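Local coordinates for protein colicin B (Escherichia coli, PDB 1RH1) that kills closely related bacteria by forming a channel in the cytoplasmic membrane, which depolarises it and dissipates cellular energy, at residues Tyr169-Asp173 / Tyr282-Val286. Residues are numbered along the deposited sequence; the frame is centred on the assembly and turned at random.
Sequences YRLTD and YISAV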
# COMPACT_ATOMS: atom_id res chain seq x y z
N TYR A 169 3.69 -10.91 -13.75
CA TYR A 169 2.33 -11.37 -13.76
C TYR A 169 2.25 -12.36 -12.63
O TYR A 169 3.24 -12.99 -12.27
CB TYR A 169 1.96 -12.08 -15.08
CG TYR A 169 1.79 -11.07 -16.20
CD1 TYR A 169 2.68 -11.02 -17.26
CD2 TYR A 169 0.78 -10.11 -16.12
CE1 TYR A 169 2.57 -10.00 -18.22
CE2 TYR A 169 0.66 -9.09 -17.07
CZ TYR A 169 1.56 -9.03 -18.13
OH TYR A 169 1.47 -8.00 -19.04
N ARG A 170 1.07 -12.43 -12.04
CA ARG A 170 0.76 -13.39 -11.01
C ARG A 170 -0.64 -13.90 -11.22
O ARG A 170 -1.51 -13.23 -11.76
CB ARG A 170 0.85 -12.77 -9.65
CG ARG A 170 2.28 -12.68 -9.16
CD ARG A 170 2.40 -12.15 -7.74
NE ARG A 170 1.82 -13.07 -6.78
CZ ARG A 170 1.01 -12.69 -5.78
NH1 ARG A 170 0.55 -13.63 -4.99
NH2 ARG A 170 0.65 -11.43 -5.54
N LEU A 171 -0.86 -15.15 -10.83
CA LEU A 171 -2.18 -15.74 -10.89
C LEU A 171 -2.69 -15.98 -9.47
O LEU A 171 -2.17 -16.81 -8.73
CB LEU A 171 -2.03 -17.02 -11.69
CG LEU A 171 -2.35 -17.01 -13.16
CD1 LEU A 171 -1.68 -15.89 -13.89
CD2 LEU A 171 -1.91 -18.32 -13.70
N THR A 172 -3.66 -15.20 -9.00
CA THR A 172 -4.27 -15.33 -7.67
C THR A 172 -5.77 -15.11 -7.74
O THR A 172 -6.34 -15.24 -8.82
CB THR A 172 -3.73 -14.31 -6.65
OG1 THR A 172 -3.80 -13.02 -7.24
CG2 THR A 172 -2.32 -14.64 -6.22
N ASP A 173 -6.47 -14.77 -6.65
CA ASP A 173 -7.91 -14.63 -6.78
C ASP A 173 -8.41 -13.24 -6.46
O ASP A 173 -7.68 -12.41 -5.93
CB ASP A 173 -8.60 -15.72 -5.90
CG ASP A 173 -8.74 -15.57 -4.40
OD1 ASP A 173 -7.88 -15.00 -3.73
OD2 ASP A 173 -9.73 -16.07 -3.89
N TYR A 282 5.75 -22.20 -12.27
CA TYR A 282 5.02 -21.29 -11.42
C TYR A 282 3.72 -22.01 -11.18
O TYR A 282 3.08 -22.49 -12.10
CB TYR A 282 4.71 -19.97 -12.11
CG TYR A 282 3.73 -19.02 -11.38
CD1 TYR A 282 2.38 -19.01 -11.74
CD2 TYR A 282 4.17 -18.16 -10.38
CE1 TYR A 282 1.48 -18.16 -11.10
CE2 TYR A 282 3.27 -17.30 -9.73
CZ TYR A 282 1.94 -17.32 -10.10
OH TYR A 282 1.04 -16.52 -9.45
N ILE A 283 3.33 -22.06 -9.91
CA ILE A 283 2.11 -22.72 -9.56
C ILE A 283 1.33 -21.96 -8.51
O ILE A 283 1.88 -21.39 -7.57
CB ILE A 283 2.56 -24.15 -9.18
CG1 ILE A 283 1.36 -24.98 -8.84
CG2 ILE A 283 3.53 -24.14 -8.03
CD1 ILE A 283 1.76 -26.46 -8.94
N SER A 284 0.03 -21.87 -8.77
CA SER A 284 -0.89 -21.16 -7.91
C SER A 284 -1.92 -22.07 -7.26
O SER A 284 -2.61 -22.81 -7.95
CB SER A 284 -1.64 -20.11 -8.70
OG SER A 284 -2.35 -19.31 -7.76
N ALA A 285 -2.08 -21.98 -5.93
CA ALA A 285 -2.97 -22.88 -5.20
C ALA A 285 -3.98 -22.15 -4.32
O ALA A 285 -3.67 -21.73 -3.20
CB ALA A 285 -2.14 -23.80 -4.33
N VAL A 286 -5.21 -22.08 -4.83
CA VAL A 286 -6.30 -21.36 -4.19
C VAL A 286 -7.34 -22.21 -3.47
O VAL A 286 -7.67 -23.31 -3.86
CB VAL A 286 -6.96 -20.50 -5.31
CG1 VAL A 286 -8.25 -19.82 -4.90
CG2 VAL A 286 -5.96 -19.41 -5.64
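The ring of Y282 takes L171 CB at its edge, in plane, 3.7 Å from CE1, while its hydroxyl runs on to the backbone of strand 169-176. Two β-sheets face each other here: strand 281-286 belongs to the mixed sheet, strand 169-176 to the antiparallel one, and the short segments run nearly parallel. Their axes come no nearer than 7.1 Å, too far for backbone pairing, so side chains must bridge the gap. Tyrosine suits this because it is long and ends in a polar atom; with CG anti to the backbone N (chi1 170°), OH accepts a nearly straight bond from L171 N at 2.7 Å. That oxygen is also hydrogen-bonded to D267 OD1, which forms a salt bridge with R170 NE; the guanidinium, whose plane stands 79° from the ring, has a second carboxylate in D17 of the TonB box. Farther along, V286 CG1 lies 4.2 Å from D173 OD2, a carboxylate oxygen that forms a salt bridge with R297 of the long helix 291-340. Between Y282 and V286 along the strand, the small S284 fits: its OG donates to L171 O at 2.7 Å, approaching 35° off the carbonyl plane.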